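Local coordinates for protein type I site-specific restriction-modification system, R (Restriction) subunit (Vibrio vulnificus, PDB 3H1T) that probably binds DNA and hydrolyses ATP, as a fragment of a putative motor (HsdR) subunit of a type I restriction enzyme, at residues 221-226 against 233-238; 276-281 against 296-301. All coordinates share one frame; numbering follows the deposited sequence.

Interaction 1 (221-226 against 233-238)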
ATOM      1  N   LYS A 221      17.686  -6.963   6.114  1.00 36.81           N
ATOM      2  CA  LYS A 221      17.680  -7.781   7.322  1.00 36.87           C
ATOM      3  C   LYS A 221      18.377  -9.125   7.101  1.00 37.73           C
ATOM      4  O   LYS A 221      19.317  -9.464   7.821  1.00 38.17           O
ATOM      5  CB  LYS A 221      16.241  -8.010   7.826  1.00 32.37           C
ATOM      6  CG  LYS A 221      15.685  -6.876   8.692  1.00 30.87           C
ATOM      7  CD  LYS A 221      14.256  -7.137   9.169  1.00 30.29           C
ATOM      8  CE  LYS A 221      14.162  -8.295  10.163  1.00 30.62           C
ATOM      9  NZ  LYS A 221      14.742  -7.988  11.495  1.00 32.83           N
ATOM     10  N   LEU A 222      17.927  -9.882   6.103  1.00 41.82           N
ATOM     11  CA  LEU A 222      18.516 -11.185   5.815  1.00 42.88           C
ATOM     12  C   LEU A 222      19.948 -11.113   5.277  1.00 44.16           C
ATOM     13  O   LEU A 222      20.773 -11.964   5.608  1.00 44.09           O
ATOM     14  CB  LEU A 222      17.638 -11.941   4.823  1.00 35.59           C
ATOM     15  CG  LEU A 222      16.261 -12.373   5.327  1.00 33.90           C
ATOM     16  CD1 LEU A 222      15.318 -12.520   4.151  1.00 32.63           C
ATOM     17  CD2 LEU A 222      16.387 -13.665   6.099  1.00 34.29           C
ATOM     18  N   TRP A 223      20.251 -10.102   4.465  1.00 44.59           N
ATOM     19  CA  TRP A 223      21.592  -9.967   3.895  1.00 46.25           C
ATOM     20  C   TRP A 223      22.648  -9.692   4.964  1.00 47.20           C
ATOM     21  O   TRP A 223      23.549 -10.499   5.206  1.00 47.60           O
ATOM     22  CB  TRP A 223      21.620  -8.834   2.865  1.00 56.84           C
ATOM     23  CG  TRP A 223      22.948  -8.677   2.180  1.00 57.96           C
ATOM     24  CD1 TRP A 223      23.554  -9.572   1.334  1.00 58.27           C
ATOM     25  CD2 TRP A 223      23.822  -7.546   2.257  1.00 57.91           C
ATOM     26  NE1 TRP A 223      24.746  -9.061   0.879  1.00 57.43           N
ATOM     27  CE2 TRP A 223      24.935  -7.819   1.433  1.00 58.40           C
ATOM     28  CE3 TRP A 223      23.773  -6.326   2.944  1.00 57.99           C
ATOM     29  CZ2 TRP A 223      25.989  -6.911   1.276  1.00 58.48           C
ATOM     30  CZ3 TRP A 223      24.825  -5.422   2.786  1.00 57.19           C
ATOM     31  CH2 TRP A 223      25.915  -5.722   1.958  1.00 57.71           C
ATOM     32  N   SER A 224      22.531  -8.539   5.603  1.00 45.32           N
ATOM     33  CA  SER A 224      23.472  -8.149   6.631  1.00 45.77           C
ATOM     34  C   SER A 224      23.641  -9.205   7.718  1.00 44.90           C
ATOM     35  O   SER A 224      24.679  -9.254   8.370  1.00 46.01           O
ATOM     36  CB  SER A 224      23.029  -6.818   7.248  1.00 51.37           C
ATOM     37  OG  SER A 224      21.645  -6.833   7.542  1.00 53.23           O
ATOM     38  N   ALA A 225      22.630 -10.050   7.906  1.00 41.96           N
ATOM     39  CA  ALA A 225      22.661 -11.086   8.936  1.00 42.58           C
ATOM     40  C   ALA A 225      23.363 -12.363   8.472  1.00 44.10           C
ATOM     41  O   ALA A 225      23.541 -13.308   9.253  1.00 42.99           O
ATOM     42  CB  ALA A 225      21.243 -11.415   9.369  1.00 42.94           C
ATOM     43  N   ARG A 226      23.753 -12.384   7.203  1.00 53.97           N
ATOM     44  CA  ARG A 226      24.426 -13.533   6.612  1.00 54.74           C
ATOM     45  C   ARG A 226      23.500 -14.752   6.577  1.00 53.52           C
ATOM     46  O   ARG A 226      23.954 -15.888   6.736  1.00 54.69           O
ATOM     47  CB  ARG A 226      25.701 -13.899   7.392  1.00 75.02           C
ATOM     48  CG  ARG A 226      26.680 -12.755   7.624  1.00 78.60           C
ATOM     49  CD  ARG A 226      26.944 -11.962   6.349  1.00 82.12           C
ATOM     50  NE  ARG A 226      28.292 -11.393   6.329  1.00 84.21           N
ATOM     51  CZ  ARG A 226      29.400 -12.132   6.272  1.00 86.12           C
ATOM     52  NH1 ARG A 226      29.310 -13.458   6.232  1.00 85.29           N
ATOM     53  NH2 ARG A 226      30.595 -11.550   6.258  1.00 85.83           N
ATOM     54  N   TYR A 233      28.313 -19.245   6.306  1.00 88.00           N
ATOM     55  CA  TYR A 233      28.513 -17.825   6.541  1.00 88.87           C
ATOM     56  C   TYR A 233      28.282 -16.895   5.343  1.00 88.14           C
ATOM     57  O   TYR A 233      28.095 -15.687   5.529  1.00 88.00           O
ATOM     58  CB  TYR A 233      29.909 -17.578   7.148  1.00100.92           C
ATOM     59  CG  TYR A 233      30.007 -18.094   8.571  1.00103.20           C
ATOM     60  CD1 TYR A 233      29.048 -17.731   9.530  1.00103.89           C
ATOM     61  CD2 TYR A 233      31.024 -18.972   8.958  1.00104.39           C
ATOM     62  CE1 TYR A 233      29.098 -18.234  10.835  1.00104.15           C
ATOM     63  CE2 TYR A 233      31.083 -19.481  10.271  1.00104.61           C
ATOM     64  CZ  TYR A 233      30.112 -19.108  11.199  1.00104.01           C
ATOM     65  OH  TYR A 233      30.123 -19.636  12.473  1.00103.63           O
ATOM     66  N   ARG A 234      28.250 -17.442   4.130  1.00 70.00           N
ATOM     67  CA  ARG A 234      28.056 -16.632   2.921  1.00 67.69           C
ATOM     68  C   ARG A 234      26.860 -15.689   2.957  1.00 65.24           C
ATOM     69  O   ARG A 234      25.841 -15.979   3.591  1.00 64.64           O
ATOM     70  CB  ARG A 234      27.902 -17.530   1.668  1.00 90.27           C
ATOM     71  CG  ARG A 234      29.196 -18.005   0.979  1.00 92.73           C
ATOM     72  CD  ARG A 234      30.386 -17.079   1.214  1.00 94.75           C
ATOM     73  NE  ARG A 234      30.814 -17.177   2.603  1.00 96.82           N
ATOM     74  CZ  ARG A 234      32.078 -17.137   3.006  1.00 97.24           C
ATOM     75  NH1 ARG A 234      33.053 -16.999   2.115  1.00 98.33           N
ATOM     76  NH2 ARG A 234      32.366 -17.247   4.299  1.00 96.98           N
ATOM     77  N   LYS A 235      26.998 -14.550   2.280  1.00 58.34           N
ATOM     78  CA  LYS A 235      25.909 -13.595   2.154  1.00 55.26           C
ATOM     79  C   LYS A 235      24.875 -14.307   1.284  1.00 54.39           C
ATOM     80  O   LYS A 235      25.193 -15.239   0.534  1.00 53.42           O
ATOM     81  CB  LYS A 235      26.370 -12.321   1.442  1.00 47.84           C
ATOM     82  CG  LYS A 235      27.281 -11.435   2.247  1.00 47.76           C
ATOM     83  CD  LYS A 235      26.504 -10.606   3.264  1.00 50.31           C
ATOM     84  CE  LYS A 235      27.398  -9.569   3.924  1.00 51.46           C
ATOM     85  NZ  LYS A 235      26.719  -8.917   5.085  1.00 51.97           N
ATOM     86  N   PRO A 236      23.616 -13.880   1.372  1.00 58.46           N
ATOM     87  CA  PRO A 236      22.605 -14.534   0.544  1.00 58.82           C
ATOM     88  C   PRO A 236      22.585 -13.913  -0.857  1.00 59.40           C
ATOM     89  O   PRO A 236      23.094 -12.810  -1.068  1.00 60.05           O
ATOM     90  CB  PRO A 236      21.321 -14.264   1.320  1.00 44.72           C
ATOM     91  CG  PRO A 236      21.564 -12.886   1.835  1.00 43.78           C
ATOM     92  CD  PRO A 236      22.979 -12.999   2.372  1.00 44.59           C
ATOM     93  N   ARG A 237      22.013 -14.615  -1.826  1.00 59.03           N
ATOM     94  CA  ARG A 237      21.921 -14.048  -3.168  1.00 59.41           C
ATOM     95  C   ARG A 237      20.429 -13.778  -3.341  1.00 58.38           C
ATOM     96  O   ARG A 237      19.597 -14.681  -3.147  1.00 57.74           O
ATOM     97  CB  ARG A 237      22.443 -15.035  -4.204  1.00 80.38           C
ATOM     98  CG  ARG A 237      23.309 -14.394  -5.294  1.00 83.07           C
ATOM     99  CD  ARG A 237      24.564 -15.227  -5.488  1.00 85.39           C
ATOM    100  NE  ARG A 237      24.323 -16.624  -5.122  1.00 85.15           N
ATOM    101  CZ  ARG A 237      25.242 -17.581  -5.187  1.00 84.76           C
ATOM    102  NH1 ARG A 237      26.469 -17.288  -5.616  1.00 85.61           N
ATOM    103  NH2 ARG A 237      24.945 -18.821  -4.801  1.00 82.78           N
ATOM    104  N   ILE A 238      20.097 -12.541  -3.711  1.00 44.93           N
ATOM    105  CA  ILE A 238      18.711 -12.104  -3.832  1.00 43.31           C
ATOM    106  C   ILE A 238      18.382 -11.457  -5.172  1.00 41.87           C
ATOM    107  O   ILE A 238      19.079 -10.536  -5.613  1.00 41.61           O
ATOM    108  CB  ILE A 238      18.386 -11.067  -2.716  1.00 54.21           C
ATOM    109  CG1 ILE A 238      18.991 -11.531  -1.392  1.00 54.95           C
ATOM    110  CG2 ILE A 238      16.879 -10.900  -2.564  1.00 50.92           C
ATOM    111  CD1 ILE A 238      18.516 -12.902  -0.969  1.00 60.46           C
TER
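The indole of W223 carries the aliphatic chain of K235 over one face, while P236 reaches the five-membered ring obliquely at CD1. The R226 guanidinium has K235 CG over one face and the carbonyl oxygen of Y233 at its edge, in plane. These groups lie at the C-terminal end of helix 211-224, which closes in a Schellman motif at R226 (positive phi), just before the loop that returns to strand 238-242 of the parallel P-loop NTPase sheet. K235 runs between the two flat groups: its CD lies 3.3 Å from W223 NE1 and, on the other side, 3.4 Å from R226 CD. K235 CD makes a CH-pi contact above the five-membered ring of W223. Further along, K235 NZ stands 4.2 Å from the centroid of the six-membered ring and only 9° off its normal, a cation-pi geometry. The bend at chi2 (-79°) turns the chain across the indole. NZ also comes within 3.2 Å of R226 NE; both are donors, so the pair is no hydrogen bond and its like charges should repel somewhat. R226 NH1 to Y233 O is short at 2.6 Å but bent to 123°, hence a weak bond. W223 NE1 makes a weak hydrogen bond to E276 OE1, outside the two segments. At the helix backbone, P236 CG packs 3.6 Å from W223 CA.

Interaction 2 (276-281 against 296-301)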
ATOM      1  N   GLU A 276      25.747  -9.918  -5.501  1.00 75.69           N
ATOM      2  CA  GLU A 276      24.882 -10.478  -4.446  1.00 74.29           C
ATOM      3  C   GLU A 276      23.411 -10.059  -4.523  1.00 72.34           C
ATOM      4  O   GLU A 276      22.517 -10.862  -4.251  1.00 72.89           O
ATOM      5  CB  GLU A 276      25.413 -10.101  -3.065  1.00 73.72           C
ATOM      6  CG  GLU A 276      26.912  -9.901  -3.022  1.00 75.42           C
ATOM      7  CD  GLU A 276      27.485 -10.235  -1.668  1.00 76.53           C
ATOM      8  OE1 GLU A 276      26.843 -11.048  -0.970  1.00 78.26           O
ATOM      9  OE2 GLU A 276      28.567  -9.711  -1.314  1.00 76.09           O
ATOM     10  N   ILE A 277      23.156  -8.799  -4.857  1.00 51.56           N
ATOM     11  CA  ILE A 277      21.784  -8.314  -4.978  1.00 49.92           C
ATOM     12  C   ILE A 277      21.462  -7.962  -6.428  1.00 49.29           C
ATOM     13  O   ILE A 277      21.984  -6.982  -6.970  1.00 47.69           O
ATOM     14  CB  ILE A 277      21.539  -7.064  -4.082  1.00 50.84           C
ATOM     15  CG1 ILE A 277      21.275  -7.499  -2.636  1.00 51.70           C
ATOM     16  CG2 ILE A 277      20.354  -6.262  -4.603  1.00 47.24           C
ATOM     17  CD1 ILE A 277      22.479  -8.116  -1.940  1.00 53.67           C
ATOM     18  N   TYR A 278      20.586  -8.757  -7.040  1.00 61.08           N
ATOM     19  CA  TYR A 278      20.195  -8.569  -8.440  1.00 61.47           C
ATOM     20  C   TYR A 278      18.813  -7.970  -8.709  1.00 61.28           C
ATOM     21  O   TYR A 278      17.859  -8.217  -7.967  1.00 61.20           O
ATOM     22  CB  TYR A 278      20.275  -9.900  -9.183  1.00 67.73           C
ATOM     23  CG  TYR A 278      21.652 -10.513  -9.196  1.00 68.41           C
ATOM     24  CD1 TYR A 278      22.169 -11.139  -8.062  1.00 68.43           C
ATOM     25  CD2 TYR A 278      22.431 -10.493 -10.351  1.00 69.56           C
ATOM     26  CE1 TYR A 278      23.426 -11.739  -8.083  1.00 69.11           C
ATOM     27  CE2 TYR A 278      23.695 -11.084 -10.383  1.00 70.31           C
ATOM     28  CZ  TYR A 278      24.183 -11.709  -9.249  1.00 69.36           C
ATOM     29  OH  TYR A 278      25.418 -12.323  -9.296  1.00 70.85           O
ATOM     30  N   PHE A 279      18.718  -7.193  -9.786  1.00 51.24           N
ATOM     31  CA  PHE A 279      17.463  -6.574 -10.197  1.00 51.20           C
ATOM     32  C   PHE A 279      17.252  -6.987 -11.648  1.00 52.03           C
ATOM     33  O   PHE A 279      18.215  -7.120 -12.401  1.00 51.91           O
ATOM     34  CB  PHE A 279      17.549  -5.046 -10.128  1.00 64.24           C
ATOM     35  CG  PHE A 279      17.985  -4.513  -8.790  1.00 65.75           C
ATOM     36  CD1 PHE A 279      19.338  -4.393  -8.478  1.00 65.64           C
ATOM     37  CD2 PHE A 279      17.041  -4.122  -7.844  1.00 66.04           C
ATOM     38  CE1 PHE A 279      19.748  -3.881  -7.237  1.00 67.21           C
ATOM     39  CE2 PHE A 279      17.430  -3.610  -6.604  1.00 66.55           C
ATOM     40  CZ  PHE A 279      18.790  -3.489  -6.296  1.00 67.25           C
ATOM     41  N   ALA A 280      16.006  -7.201 -12.048  1.00 56.96           N
ATOM     42  CA  ALA A 280      15.725  -7.596 -13.420  1.00 57.55           C
ATOM     43  C   ALA A 280      14.282  -7.333 -13.827  1.00 58.71           C
ATOM     44  O   ALA A 280      13.350  -7.505 -13.036  1.00 59.86           O
ATOM     45  CB  ALA A 280      16.060  -9.086 -13.608  1.00 48.15           C
ATOM     46  N   ILE A 281      14.109  -6.877 -15.059  1.00 54.07           N
ATOM     47  CA  ILE A 281      12.790  -6.612 -15.610  1.00 55.01           C
ATOM     48  C   ILE A 281      12.496  -7.817 -16.496  1.00 55.62           C
ATOM     49  O   ILE A 281      13.396  -8.331 -17.154  1.00 55.48           O
ATOM     50  CB  ILE A 281      12.799  -5.300 -16.444  1.00 62.19           C
ATOM     51  CG1 ILE A 281      12.393  -4.113 -15.560  1.00 63.40           C
ATOM     52  CG2 ILE A 281      11.837  -5.406 -17.621  1.00 59.73           C
ATOM     53  CD1 ILE A 281      13.367  -3.807 -14.426  1.00 66.18           C
ATOM     54  N   LYS A 296      18.818 -19.000 -17.352  1.00 63.10           N
ATOM     55  CA  LYS A 296      19.343 -20.359 -17.325  1.00 61.36           C
ATOM     56  C   LYS A 296      20.883 -20.373 -17.273  1.00 61.29           C
ATOM     57  O   LYS A 296      21.500 -21.421 -17.077  1.00 60.49           O
ATOM     58  CB  LYS A 296      18.791 -21.151 -18.508  1.00 60.56           C
ATOM     59  CG  LYS A 296      17.297 -20.889 -18.720  1.00 60.36           C
ATOM     60  CD  LYS A 296      16.585 -22.014 -19.462  1.00 61.89           C
ATOM     61  CE  LYS A 296      15.341 -21.508 -20.206  1.00 62.19           C
ATOM     62  NZ  LYS A 296      14.305 -20.878 -19.332  1.00 64.64           N
ATOM     63  N   GLU A 297      21.498 -19.197 -17.414  1.00 72.35           N
ATOM     64  CA  GLU A 297      22.955 -19.091 -17.339  1.00 72.26           C
ATOM     65  C   GLU A 297      23.333 -19.175 -15.850  1.00 72.21           C
ATOM     66  O   GLU A 297      24.489 -19.437 -15.491  1.00 72.00           O
ATOM     67  CB  GLU A 297      23.426 -17.760 -17.948  1.00 86.38           C
ATOM     68  CG  GLU A 297      24.898 -17.385 -17.638  1.00 89.24           C
ATOM     69  CD  GLU A 297      25.935 -18.319 -18.274  1.00 90.46           C
ATOM     70  OE1 GLU A 297      25.991 -18.419 -19.527  1.00 90.23           O
ATOM     71  OE2 GLU A 297      26.701 -18.946 -17.503  1.00 91.87           O
ATOM     72  N   PHE A 298      22.346 -18.931 -14.986  1.00 63.63           N
ATOM     73  CA  PHE A 298      22.559 -19.030 -13.550  1.00 62.81           C
ATOM     74  C   PHE A 298      22.008 -20.388 -13.184  1.00 61.46           C
ATOM     75  O   PHE A 298      21.023 -20.849 -13.768  1.00 60.73           O
ATOM     76  CB  PHE A 298      21.757 -18.004 -12.746  1.00 58.66           C
ATOM     77  CG  PHE A 298      21.993 -16.577 -13.131  1.00 56.96           C
ATOM     78  CD1 PHE A 298      21.255 -15.999 -14.157  1.00 57.44           C
ATOM     79  CD2 PHE A 298      22.873 -15.776 -12.404  1.00 56.52           C
ATOM     80  CE1 PHE A 298      21.372 -14.635 -14.452  1.00 58.18           C
ATOM     81  CE2 PHE A 298      23.004 -14.405 -12.688  1.00 57.15           C
ATOM     82  CZ  PHE A 298      22.248 -13.835 -13.717  1.00 58.19           C
ATOM     83  N   PRO A 299      22.626 -21.058 -12.207  1.00 75.68           N
ATOM     84  CA  PRO A 299      22.084 -22.371 -11.844  1.00 76.30           C
ATOM     85  C   PRO A 299      20.768 -22.260 -11.040  1.00 76.89           C
ATOM     86  O   PRO A 299      20.424 -21.185 -10.527  1.00 78.03           O
ATOM     87  CB  PRO A 299      23.228 -22.996 -11.054  1.00 47.93           C
ATOM     88  CG  PRO A 299      23.871 -21.792 -10.399  1.00 47.76           C
ATOM     89  CD  PRO A 299      23.925 -20.819 -11.557  1.00 47.39           C
ATOM     90  N   GLN A 300      20.040 -23.367 -10.919  1.00 66.25           N
ATOM     91  CA  GLN A 300      18.772 -23.365 -10.187  1.00 65.96           C
ATOM     92  C   GLN A 300      18.952 -22.817  -8.775  1.00 65.55           C
ATOM     93  O   GLN A 300      18.262 -21.884  -8.356  1.00 65.71           O
ATOM     94  CB  GLN A 300      18.201 -24.787 -10.099  1.00 65.43           C
ATOM     95  CG  GLN A 300      18.295 -25.572 -11.400  1.00 66.43           C
ATOM     96  CD  GLN A 300      16.949 -25.760 -12.082  1.00 66.77           C
ATOM     97  OE1 GLN A 300      16.839 -25.650 -13.310  1.00 68.09           O
ATOM     98  NE2 GLN A 300      15.921 -26.063 -11.293  1.00 66.46           N
ATOM     99  N   ASP A 301      19.901 -23.398  -8.054  1.00 64.72           N
ATOM    100  CA  ASP A 301      20.184 -23.018  -6.679  1.00 63.56           C
ATOM    101  C   ASP A 301      21.113 -21.826  -6.528  1.00 62.59           C
ATOM    102  O   ASP A 301      21.854 -21.733  -5.543  1.00 63.76           O
ATOM    103  CB  ASP A 301      20.768 -24.218  -5.939  1.00 72.24           C
ATOM    104  CG  ASP A 301      22.016 -24.765  -6.614  1.00 73.70           C
ATOM    105  OD1 ASP A 301      21.986 -24.980  -7.851  1.00 74.77           O
ATOM    106  OD2 ASP A 301      23.023 -24.993  -5.908  1.00 76.08           O
TER
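Y278 meets F298 through a single rim carbon of each ring, in a buried, wholly apolar contact. From the backbone of strand 277-281 the Y278 CB points toward segment 296-301, and chi1 of -60° sets CG anti to the carbonyl carbon, with CG beside the backbone N. Y278 CB itself remains 6.3 Å from F298 CE2, and Y278 CG is still 5.4 Å from F298 CE2, so the root of the side chain takes no part. The approach comes along one side of the ring: Y278 CD2 is 4.6 Å from F298 CE2, and Y278 CE2 makes the closest approach, 4.1 Å from F298 CE2. Beyond it the separation opens again, with Y278 CZ 4.5 Å from F298 CE2. At the tip, OH turns to a partner elsewhere, hydrogen bonding to the carbonyl oxygen of V272, which satisfies the polar end of a buried residue. The ring planes stand at 86° with centroids 5.9 Å apart, and the edge of F298 is directed toward the face of Y278: an offset edge-to-face (T-shaped) pair, whose nearest atoms, the two CE2 carbons, meet obliquely. F298 has further neighbours: its carbonyl oxygen accepts a bond from Y328 OH, and its ring also meets F302. In the fold, strand 277-281 lies between strands 263-265 and 238-242 of the parallel sheet, Y278 also packs on L239, and F298 belongs to the connection that passes on to strand 305-308, with Y328 at the end of helix 323-328.

How the interactions relate
Both interactions lie in the P-loop NTPase part that resembles type III restriction-enzyme res subunits, their centres 15 Å apart. They meet at one parallel sheet: 233-238 leads into strand 238-242, whose neighbour is strand 277-281, and the two join through probable backbone hydrogen bonds, I238 O to Y278 N (2.7 Å) and I238 N to E276 O (3.0 Å). Interaction 1 is partly exposed, buries 430 Å² and mixes aromatic, aliphatic and charged groups where a helix ends. Interaction 2 is buried but small, 59 Å², and rests on two rings alone. The first thus closes a helix-to-strand loop, the second packs a strand-to-strand connection against the sheet.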